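Local coordinates for protein mannitol dehydrogenase (Pseudomonas fluorescens, PDB 1LJ8) that probably catalyses the NAD-dependent interconversion of mannitol and fructose, with the nicotinamide cofactor bound to a Rossmann-type domain, at residues 32-37 / 100-105; 41-46 / 81-86; 45-50 / 95-100. All coordinates share one frame; numbering follows the deposited sequence.

Contact 1 (32-37 / 100-105). With NAD (nicotinamide-adenine-dinucleotide), chain B.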
loop_
_atom_site.group_PDB
_atom_site.type_symbol
_atom_site.label_atom_id
_atom_site.label_comp_id
_atom_site.label_asym_id
_atom_site.label_seq_id
_atom_site.Cartn_x
_atom_site.Cartn_y
_atom_site.Cartn_z
ATOM N N ILE A 32 -11.428 -3.670 4.758
ATOM C CA ILE A 32 -11.781 -3.111 3.460
ATOM C C ILE A 32 -10.561 -3.088 2.533
ATOM O O ILE A 32 -9.529 -2.439 2.823
ATOM C CB ILE A 32 -12.350 -1.693 3.597
ATOM C CG1 ILE A 32 -13.542 -1.723 4.579
ATOM C CG2 ILE A 32 -12.805 -1.176 2.182
ATOM C CD1 ILE A 32 -14.168 -0.310 4.818
ATOM N N GLY A 33 -10.705 -3.775 1.395
ATOM C CA GLY A 33 -9.617 -3.846 0.418
ATOM C C GLY A 33 -8.847 -5.157 0.558
ATOM O O GLY A 33 -7.663 -5.153 0.895
ATOM N N VAL A 34 -9.464 -6.281 0.248
ATOM C CA VAL A 34 -8.745 -7.549 0.416
ATOM C C VAL A 34 -7.888 -7.807 -0.821
ATOM O O VAL A 34 -8.390 -8.328 -1.823
ATOM C CB VAL A 34 -9.726 -8.733 0.627
ATOM C CG1 VAL A 34 -8.912 -10.090 0.799
ATOM C CG2 VAL A 34 -10.584 -8.455 1.886
ATOM N N GLY A 35 -6.606 -7.448 -0.744
ATOM C CA GLY A 35 -5.705 -7.681 -1.858
ATOM C C GLY A 35 -4.598 -8.603 -1.380
ATOM O O GLY A 35 -4.847 -9.536 -0.574
ATOM N N GLY A 36 -3.387 -8.353 -1.874
ATOM C CA GLY A 36 -2.276 -9.174 -1.438
ATOM C C GLY A 36 -1.741 -8.779 -0.074
ATOM O O GLY A 36 -1.570 -9.612 0.818
ATOM N N PHE A 37 -1.486 -7.491 0.125
ATOM C CA PHE A 37 -0.863 -7.078 1.386
ATOM C C PHE A 37 -1.650 -7.415 2.633
ATOM O O PHE A 37 -1.098 -7.888 3.625
ATOM C CB PHE A 37 -0.551 -5.566 1.378
ATOM C CG PHE A 37 0.229 -5.129 2.578
ATOM C CD1 PHE A 37 1.509 -5.659 2.837
ATOM C CD2 PHE A 37 -0.328 -4.251 3.480
ATOM C CE1 PHE A 37 2.205 -5.285 4.021
ATOM C CE2 PHE A 37 0.336 -3.864 4.653
ATOM C CZ PHE A 37 1.611 -4.384 4.930
ATOM N N GLY A 100 -6.054 -19.442 7.562
ATOM C CA GLY A 100 -7.485 -19.601 7.783
ATOM C C GLY A 100 -8.160 -18.475 8.541
ATOM O O GLY A 100 -9.314 -18.619 8.967
ATOM N N SER A 101 -7.477 -17.333 8.676
ATOM C CA SER A 101 -8.048 -16.216 9.445
ATOM C C SER A 101 -9.108 -15.355 8.758
ATOM O O SER A 101 -9.719 -14.514 9.409
ATOM C CB SER A 101 -6.894 -15.340 9.933
ATOM O OG SER A 101 -6.142 -14.939 8.801
ATOM N N ILE A 102 -9.332 -15.561 7.448
ATOM C CA ILE A 102 -10.390 -14.814 6.753
ATOM C C ILE A 102 -11.508 -15.863 6.591
ATOM O O ILE A 102 -11.278 -16.956 6.038
ATOM C CB ILE A 102 -9.934 -14.315 5.377
ATOM C CG1 ILE A 102 -8.839 -13.255 5.561
ATOM C CG2 ILE A 102 -11.156 -13.700 4.578
ATOM C CD1 ILE A 102 -8.252 -12.725 4.224
ATOM N N SER A 103 -12.698 -15.517 7.091
ATOM C CA SER A 103 -13.845 -16.440 7.038
ATOM C C SER A 103 -14.949 -16.068 6.052
ATOM O O SER A 103 -15.843 -16.889 5.797
ATOM C CB SER A 103 -14.431 -16.611 8.448
ATOM O OG SER A 103 -14.779 -15.374 9.038
ATOM N N ASP A 104 -14.905 -14.871 5.474
ATOM C CA ASP A 104 -15.939 -14.491 4.492
ATOM C C ASP A 104 -15.443 -13.224 3.820
ATOM O O ASP A 104 -14.440 -12.655 4.241
ATOM C CB ASP A 104 -17.254 -14.164 5.216
ATOM C CG ASP A 104 -18.490 -14.233 4.298
ATOM O OD1 ASP A 104 -19.606 -14.009 4.829
ATOM O OD2 ASP A 104 -18.363 -14.521 3.073
HETATM N N MSE A 105 -16.173 -12.760 2.799
HETATM C CA MSE A 105 -15.853 -11.502 2.124
HETATM C C MSE A 105 -17.172 -11.038 1.486
HETATM O O MSE A 105 -17.781 -11.804 0.733
HETATM C CB MSE A 105 -14.802 -11.715 1.051
HETATM C CG MSE A 105 -14.468 -10.416 0.321
HETATM SE SE MSE A 105 -12.961 -10.637 -0.804
HETATM C CE MSE A 105 -13.081 -8.904 -1.781
HETATM P PA NAD B . -3.917 -5.011 -4.461
HETATM O O1A NAD B . -3.945 -4.409 -5.769
HETATM O O2A NAD B . -3.716 -6.472 -4.242
HETATM O O5B NAD B . -5.263 -4.674 -3.672
HETATM C C5B NAD B . -5.693 -3.285 -3.535
HETATM C C4B NAD B . -7.064 -3.481 -2.856
HETATM O O4B NAD B . -7.608 -2.120 -2.600
HETATM C C3B NAD B . -8.188 -4.121 -3.746
HETATM O O3B NAD B . -9.007 -4.903 -2.858
HETATM C C2B NAD B . -8.910 -2.896 -4.327
HETATM O O2B NAD B . -10.237 -3.180 -4.752
HETATM C C1B NAD B . -8.924 -1.977 -3.121
HETATM N N9A NAD B . -9.122 -0.591 -3.406
HETATM C C8A NAD B . -8.519 0.249 -4.321
HETATM N N7A NAD B . -8.961 1.484 -4.238
HETATM C C5A NAD B . -9.898 1.438 -3.216
HETATM C C6A NAD B . -10.676 2.473 -2.684
HETATM N N6A NAD B . -10.646 3.750 -3.067
HETATM N N1A NAD B . -11.561 2.156 -1.663
HETATM C C2A NAD B . -11.670 0.856 -1.174
HETATM N N3A NAD B . -10.893 -0.183 -1.672
HETATM C C4A NAD B . -10.020 0.173 -2.705
HETATM O O3 NAD B . -2.828 -4.197 -3.644
HETATM P PN NAD B . -1.921 -4.605 -2.380
HETATM O O1N NAD B . -0.634 -5.113 -2.861
HETATM O O2N NAD B . -2.730 -5.484 -1.531
HETATM O O5D NAD B . -1.623 -3.207 -1.714
HETATM C C5D NAD B . -2.720 -2.510 -1.140
HETATM C C4D NAD B . -2.130 -1.483 -0.276
HETATM O O4D NAD B . -1.488 -2.004 0.906
HETATM C C3D NAD B . -1.094 -0.483 -0.905
HETATM O O3D NAD B . -1.717 0.508 -1.712
HETATM C C2D NAD B . -0.319 0.018 0.298
HETATM O O2D NAD B . -0.937 1.162 0.873
HETATM C C1D NAD B . -0.328 -1.199 1.257
HETATM N N1N NAD B . 0.905 -2.008 1.228
HETATM C C2N NAD B . 1.268 -2.894 0.197
HETATM C C3N NAD B . 2.494 -3.503 0.275
HETATM C C7N NAD B . 2.920 -4.448 -0.865
HETATM O O7N NAD B . 4.104 -4.818 -0.873
HETATM N N7N NAD B . 2.087 -4.779 -1.828
HETATM C C4N NAD B . 3.419 -3.224 1.395
HETATM C C5N NAD B . 2.986 -2.343 2.432
HETATM C C6N NAD B . 1.713 -1.709 2.370
#
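Val34 packs against Met105 and Ile102 where the glycine-rich turn of the Rossmann fold, following strand 27-32, meets strand 96-107. The contact between the two segments is wholly apolar. CB of Val34 lies 4.0 Å from SE of Met105, which is present as selenomethionine and whose chain, extended throughout, carries the heavy atom out to the valine. With CG1 anti to the backbone N (chi1 180°), Val34 also sends this methyl toward CD1 of Ile102, a looser approach of 4.4 Å. Branched and flexible apolar residues suit this buried seam, which backs the turn on the side away from the cofactor.

Hydrogen bonds belong to the other side, where backbone amides at the start of helix 36-40 hold the NAD pyrophosphate. Gly36 N donates to NAD O2A over 3.0 Å, and Phe37 N donates to NAD O2N over 2.9 Å; the helix start would be expected to add a favourable field for these anionic oxygens. Gly33 takes up a backbone shape in which a beta carbon would press on the preceding carbonyl, while at Gly35 it would run into NAD O5B.

A ring contact adds to these bonds and to those from residues such as Asp69 and Arg66. The nicotinamide lies over one face of Phe37, with NAD C5N 3.4 Å above the centre of the phenyl ring.

Contact 2 (41-46 / 81-86)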
loop_
_atom_site.group_PDB
_atom_site.type_symbol
_atom_site.label_atom_id
_atom_site.label_comp_id
_atom_site.label_asym_id
_atom_site.label_seq_id
_atom_site.Cartn_x
_atom_site.Cartn_y
_atom_site.Cartn_z
ATOM N N HIS A 41 0.016 -9.891 5.530
ATOM C CA HIS A 41 0.416 -9.143 6.722
ATOM C C HIS A 41 -0.607 -9.224 7.837
ATOM O O HIS A 41 -0.435 -10.022 8.740
ATOM C CB HIS A 41 0.708 -7.686 6.276
ATOM C CG HIS A 41 1.306 -6.814 7.338
ATOM N ND1 HIS A 41 0.535 -6.025 8.159
ATOM C CD2 HIS A 41 2.602 -6.609 7.705
ATOM C CE1 HIS A 41 1.328 -5.363 8.996
ATOM N NE2 HIS A 41 2.586 -5.710 8.745
ATOM N N GLN A 42 -1.690 -8.451 7.794
ATOM C CA GLN A 42 -2.653 -8.562 8.899
ATOM C C GLN A 42 -3.293 -9.941 9.032
ATOM O O GLN A 42 -3.444 -10.456 10.159
ATOM C CB GLN A 42 -3.798 -7.531 8.764
ATOM C CG GLN A 42 -3.323 -6.057 8.675
ATOM C CD GLN A 42 -3.225 -5.608 7.227
ATOM O OE1 GLN A 42 -4.248 -5.511 6.533
ATOM N NE2 GLN A 42 -1.999 -5.352 6.752
ATOM N N ALA A 43 -3.709 -10.557 7.918
ATOM C CA ALA A 43 -4.333 -11.886 8.053
ATOM C C ALA A 43 -3.270 -12.917 8.513
ATOM O O ALA A 43 -3.577 -13.876 9.243
ATOM C CB ALA A 43 -4.958 -12.332 6.707
ATOM N N TYR A 44 -2.035 -12.707 8.067
ATOM C CA TYR A 44 -0.919 -13.578 8.458
ATOM C C TYR A 44 -0.725 -13.541 10.006
ATOM O O TYR A 44 -0.683 -14.580 10.668
ATOM C CB TYR A 44 0.344 -13.070 7.763
ATOM C CG TYR A 44 1.643 -13.649 8.292
ATOM C CD1 TYR A 44 2.025 -14.956 7.987
ATOM C CD2 TYR A 44 2.460 -12.887 9.118
ATOM C CE1 TYR A 44 3.225 -15.495 8.516
ATOM C CE2 TYR A 44 3.657 -13.413 9.648
ATOM C CZ TYR A 44 4.014 -14.720 9.331
ATOM O OH TYR A 44 5.196 -15.238 9.836
ATOM N N TYR A 45 -0.592 -12.346 10.588
ATOM C CA TYR A 45 -0.391 -12.273 12.048
ATOM C C TYR A 45 -1.603 -12.775 12.819
ATOM O O TYR A 45 -1.472 -13.396 13.857
ATOM C CB TYR A 45 -0.098 -10.841 12.481
ATOM C CG TYR A 45 1.316 -10.363 12.198
ATOM C CD1 TYR A 45 1.564 -9.389 11.228
ATOM C CD2 TYR A 45 2.391 -10.813 12.985
ATOM C CE1 TYR A 45 2.839 -8.861 11.038
ATOM C CE2 TYR A 45 3.658 -10.280 12.827
ATOM C CZ TYR A 45 3.879 -9.301 11.845
ATOM O OH TYR A 45 5.127 -8.751 11.673
ATOM N N THR A 46 -2.801 -12.503 12.319
ATOM C CA THR A 46 -3.985 -12.952 13.018
ATOM C C THR A 46 -4.077 -14.489 13.003
ATOM O O THR A 46 -4.430 -15.105 14.000
ATOM C CB THR A 46 -5.233 -12.300 12.400
ATOM O OG1 THR A 46 -5.057 -10.869 12.432
ATOM C CG2 THR A 46 -6.464 -12.700 13.207
ATOM N N TYR A 81 -12.636 -19.883 1.710
ATOM C CA TYR A 81 -11.901 -18.724 2.218
ATOM C C TYR A 81 -10.484 -19.014 2.704
ATOM O O TYR A 81 -9.803 -18.136 3.247
ATOM C CB TYR A 81 -12.731 -17.938 3.249
ATOM C CG TYR A 81 -13.809 -17.142 2.536
ATOM C CD1 TYR A 81 -15.090 -17.661 2.368
ATOM C CD2 TYR A 81 -13.503 -15.925 1.900
ATOM C CE1 TYR A 81 -16.042 -16.988 1.545
ATOM C CE2 TYR A 81 -14.448 -15.260 1.104
ATOM C CZ TYR A 81 -15.710 -15.809 0.925
ATOM O OH TYR A 81 -16.615 -15.181 0.062
ATOM N N LEU A 82 -9.997 -20.214 2.398
ATOM C CA LEU A 82 -8.596 -20.553 2.706
ATOM C C LEU A 82 -7.698 -20.053 1.524
ATOM O O LEU A 82 -8.154 -19.973 0.393
ATOM C CB LEU A 82 -8.421 -22.088 2.814
ATOM C CG LEU A 82 -9.208 -22.796 3.926
ATOM C CD1 LEU A 82 -9.062 -24.327 3.796
ATOM C CD2 LEU A 82 -8.720 -22.325 5.277
ATOM N N PHE A 83 -6.431 -19.706 1.789
ATOM C CA PHE A 83 -5.526 -19.317 0.713
ATOM C C PHE A 83 -4.131 -19.650 1.205
ATOM O O PHE A 83 -3.915 -19.742 2.423
ATOM C CB PHE A 83 -5.648 -17.826 0.332
ATOM C CG PHE A 83 -5.342 -16.862 1.448
ATOM C CD1 PHE A 83 -4.026 -16.388 1.626
ATOM C CD2 PHE A 83 -6.338 -16.462 2.328
ATOM C CE1 PHE A 83 -3.714 -15.520 2.691
ATOM C CE2 PHE A 83 -6.053 -15.590 3.404
ATOM C CZ PHE A 83 -4.724 -15.112 3.596
ATOM N N THR A 84 -3.210 -19.808 0.263
ATOM C CA THR A 84 -1.839 -20.161 0.603
ATOM C C THR A 84 -0.972 -18.902 0.687
ATOM O O THR A 84 -1.006 -18.037 -0.215
ATOM C CB THR A 84 -1.199 -21.064 -0.504
ATOM O OG1 THR A 84 -2.107 -22.141 -0.850
ATOM C CG2 THR A 84 0.108 -21.672 -0.021
ATOM N N LEU A 85 -0.180 -18.838 1.747
ATOM C CA LEU A 85 0.813 -17.783 1.910
ATOM C C LEU A 85 2.108 -18.483 1.453
ATOM O O LEU A 85 2.534 -19.476 2.057
ATOM C CB LEU A 85 0.899 -17.345 3.350
ATOM C CG LEU A 85 1.915 -16.183 3.476
ATOM C CD1 LEU A 85 1.368 -15.084 4.353
ATOM C CD2 LEU A 85 3.177 -16.740 4.041
ATOM N N TYR A 86 2.726 -17.974 0.397
ATOM C CA TYR A 86 3.910 -18.611 -0.195
ATOM C C TYR A 86 5.068 -17.629 -0.081
ATOM O O TYR A 86 5.169 -16.683 -0.880
ATOM C CB TYR A 86 3.564 -18.919 -1.652
ATOM C CG TYR A 86 4.591 -19.681 -2.488
ATOM C CD1 TYR A 86 5.596 -20.429 -1.889
ATOM C CD2 TYR A 86 4.501 -19.682 -3.881
ATOM C CE1 TYR A 86 6.529 -21.200 -2.692
ATOM C CE2 TYR A 86 5.404 -20.440 -4.675
ATOM C CZ TYR A 86 6.398 -21.188 -4.058
ATOM O OH TYR A 86 7.252 -21.963 -4.831
#
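Tyr44 and Leu85 form the closest meeting between residues 41-46 and 81-86, which join helix 42-50 to strand 83-87 of the Rossmann sheet. The leucine methyl CD1 comes to 3.7 Å from Tyr44 CD1 and also nears Tyr44 CB, so it sits in the angle between the ring and its stem. Each side chain has its CG opposite the backbone N; in Leu85 (chi1 -177°) this throws the branch out toward the helix. Its second torsion, 135°, is well away from a staggered value, and at this setting CD1 lies beside Tyr44 CD1. The phenol ring of Tyr44 is in turn met by Arg231 in a cation-pi contact.

Two residues earlier on the strand, Phe83 reaches the helix differently. Its CG stands between the backbone N and the carbonyl carbon (chi1 60°), and the ring meets Ala43 with its edge: CZ lies 4.2 Å from Ala43 CB, near the ring plane. A small residue such as alanine lets the long aromatic come this close to the helix, and Arg39 makes a cation-pi contact with the same ring.

The polar side chains of 41-46 find partners away from the strand. Gln42 NE2 donates to ND1 of the N-cap residue His41 over 3.0 Å, while Gln42 OE1 turns to His38 and His41 NE2 bonds to Gln263 O. Gln42 O is gripped from opposite faces of its plane, by Thr46 N and by Thr46 OG1, the latter over 2.8 Å; Thr46 OG1 is also bonded to Trp277 NE1.

No hydrogen bond crosses between the two segments. The chemistry therefore implies an association held by apolar fit between them, while the polar groups bond to other partners.

Contact 3 (45-50 / 95-100)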
loop_
_atom_site.group_PDB
_atom_site.type_symbol
_atom_site.label_atom_id
_atom_site.label_comp_id
_atom_site.label_asym_id
_atom_site.label_seq_id
_atom_site.Cartn_x
_atom_site.Cartn_y
_atom_site.Cartn_z
ATOM N N TYR A 45 -0.592 -12.346 10.588
ATOM C CA TYR A 45 -0.391 -12.273 12.048
ATOM C C TYR A 45 -1.603 -12.775 12.819
ATOM O O TYR A 45 -1.472 -13.396 13.857
ATOM C CB TYR A 45 -0.098 -10.841 12.481
ATOM C CG TYR A 45 1.316 -10.363 12.198
ATOM C CD1 TYR A 45 1.564 -9.389 11.228
ATOM C CD2 TYR A 45 2.391 -10.813 12.985
ATOM C CE1 TYR A 45 2.839 -8.861 11.038
ATOM C CE2 TYR A 45 3.658 -10.280 12.827
ATOM C CZ TYR A 45 3.879 -9.301 11.845
ATOM O OH TYR A 45 5.127 -8.751 11.673
ATOM N N THR A 46 -2.801 -12.503 12.319
ATOM C CA THR A 46 -3.985 -12.952 13.018
ATOM C C THR A 46 -4.077 -14.489 13.003
ATOM O O THR A 46 -4.430 -15.105 14.000
ATOM C CB THR A 46 -5.233 -12.300 12.400
ATOM O OG1 THR A 46 -5.057 -10.869 12.432
ATOM C CG2 THR A 46 -6.464 -12.700 13.207
ATOM N N ASP A 47 -3.693 -15.098 11.890
ATOM C CA ASP A 47 -3.707 -16.554 11.750
ATOM C C ASP A 47 -2.624 -17.103 12.701
ATOM O O ASP A 47 -2.858 -18.118 13.393
ATOM C CB ASP A 47 -3.391 -16.933 10.275
ATOM C CG ASP A 47 -3.172 -18.430 10.070
ATOM O OD1 ASP A 47 -4.180 -19.138 9.844
ATOM O OD2 ASP A 47 -1.998 -18.902 10.119
ATOM N N ALA A 48 -1.478 -16.426 12.777
ATOM C CA ALA A 48 -0.391 -16.898 13.668
ATOM C C ALA A 48 -0.872 -16.902 15.134
ATOM O O ALA A 48 -0.549 -17.827 15.901
ATOM C CB ALA A 48 0.870 -16.003 13.518
ATOM N N LEU A 49 -1.642 -15.891 15.531
ATOM C CA LEU A 49 -2.168 -15.809 16.913
ATOM C C LEU A 49 -3.131 -16.970 17.159
ATOM O O LEU A 49 -3.084 -17.632 18.210
ATOM C CB LEU A 49 -2.948 -14.494 17.137
ATOM C CG LEU A 49 -3.548 -14.288 18.555
ATOM C CD1 LEU A 49 -2.431 -14.218 19.607
ATOM C CD2 LEU A 49 -4.295 -12.990 18.564
HETATM N N MSE A 50 -4.019 -17.205 16.199
HETATM C CA MSE A 50 -5.006 -18.296 16.306
HETATM C C MSE A 50 -4.305 -19.629 16.443
HETATM O O MSE A 50 -4.783 -20.500 17.175
HETATM C CB MSE A 50 -5.934 -18.292 15.063
HETATM C CG MSE A 50 -6.858 -17.108 15.122
HETATM SE SE MSE A 50 -7.968 -17.204 13.513
HETATM C CE MSE A 50 -8.943 -15.668 13.699
ATOM N N GLU A 95 8.458 -20.605 4.416
ATOM C CA GLU A 95 7.470 -21.662 4.550
ATOM C C GLU A 95 6.333 -21.422 3.571
ATOM O O GLU A 95 6.241 -20.346 2.974
ATOM C CB GLU A 95 6.888 -21.726 5.967
ATOM C CG GLU A 95 6.344 -20.394 6.468
ATOM C CD GLU A 95 5.628 -20.479 7.840
ATOM O OE1 GLU A 95 5.745 -21.508 8.557
ATOM O OE2 GLU A 95 4.942 -19.486 8.186
ATOM N N VAL A 96 5.523 -22.464 3.391
ATOM C CA VAL A 96 4.319 -22.454 2.561
ATOM C C VAL A 96 3.272 -22.827 3.599
ATOM O O VAL A 96 3.351 -23.882 4.241
ATOM C CB VAL A 96 4.350 -23.526 1.469
ATOM C CG1 VAL A 96 3.080 -23.391 0.596
ATOM C CG2 VAL A 96 5.581 -23.367 0.647
ATOM N N ARG A 97 2.277 -21.964 3.757
ATOM C CA ARG A 97 1.306 -22.131 4.816
ATOM C C ARG A 97 -0.096 -21.773 4.365
ATOM O O ARG A 97 -0.279 -20.775 3.678
ATOM C CB ARG A 97 1.705 -21.183 5.956
ATOM C CG ARG A 97 0.672 -21.033 7.067
ATOM C CD ARG A 97 1.195 -20.051 8.163
ATOM N NE ARG A 97 2.331 -20.636 8.895
ATOM C CZ ARG A 97 2.219 -21.617 9.793
ATOM N NH1 ARG A 97 1.032 -22.149 10.106
ATOM N NH2 ARG A 97 3.325 -22.136 10.343
ATOM N N VAL A 98 -1.067 -22.600 4.745
ATOM C CA VAL A 98 -2.455 -22.296 4.456
ATOM C C VAL A 98 -2.974 -21.374 5.584
ATOM O O VAL A 98 -2.833 -21.690 6.769
ATOM C CB VAL A 98 -3.303 -23.585 4.397
ATOM C CG1 VAL A 98 -4.784 -23.188 4.335
ATOM C CG2 VAL A 98 -2.904 -24.381 3.125
ATOM N N ILE A 99 -3.571 -20.234 5.216
ATOM C CA ILE A 99 -4.056 -19.241 6.171
ATOM C C ILE A 99 -5.566 -19.392 6.313
ATOM O O ILE A 99 -6.271 -19.445 5.292
ATOM C CB ILE A 99 -3.740 -17.806 5.661
ATOM C CG1 ILE A 99 -2.206 -17.644 5.518
ATOM C CG2 ILE A 99 -4.336 -16.757 6.625
ATOM C CD1 ILE A 99 -1.429 -17.665 6.908
ATOM N N GLY A 100 -6.054 -19.442 7.562
ATOM C CA GLY A 100 -7.485 -19.601 7.783
ATOM C C GLY A 100 -8.160 -18.475 8.541
ATOM O O GLY A 100 -9.314 -18.619 8.967
HETATM O O HOH W 1 -1.715 -21.474 9.452
#
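Asp47 meets Gly100 and Ile99 where the helical segment 45-50 runs at 85° to strand 96-99 of the Rossmann-fold sheet. The aspartate has the largest buried surface of the contact. Its CG is anti to the backbone N, which sends the carboxylate toward the end of the strand, and OD1 accepts from Gly100 N over 3.0 Å in an almost straight bond (177°), with the amide approaching from above the carboxylate plane. Tyr20 OH is a second partner of OD1, so this buried oxygen is shared between backbone and side chain.

Gly100, without a side chain, offers bare backbone to the carboxylate. Ile99 supplies the apolar flank: CG2 lies 3.8 Å from Asp47 CB, and CD1 comes within 3.5 Å of Asp47 OD2.

The charged end of Arg97 stays farther off. Its guanidinium grips Glu95 side-on through NE and NH2, in a salt bridge with Arg97 NE 2.9 Å from Glu95 OE2, while its NH1 lies 4.4 Å from Asp47 OD2, too far for a direct bridge. A water spans the interval, donating to Asp47 OD2 over 2.7 Å, accepting from Arg97 NH1 and donating to Val98 O.

From the N terminus, the chain leaves strand 27-32 through the turn that opens contact 1, passes through helix 36-40 and enters helix 42-50, whose beginning starts contact 2 and whose later part starts contact 3; Tyr45 and Thr46 belong to both. Contact 2 closes first, at 81-86, and contact 3 follows at 95-100. The chain then closes contact 1 at 100-105, so both other contacts nest inside its loop, and Gly100 is common to contacts 1 and 3. Strands 83-87 and 96-107 are antiparallel neighbours, paired through Leu85 N with Arg97 O. Together the contacts seat the cofactor-binding turn and helix 42-50 on this part of the sheet, aided by a hydrogen bond between Ser101 OG and Ala43 O.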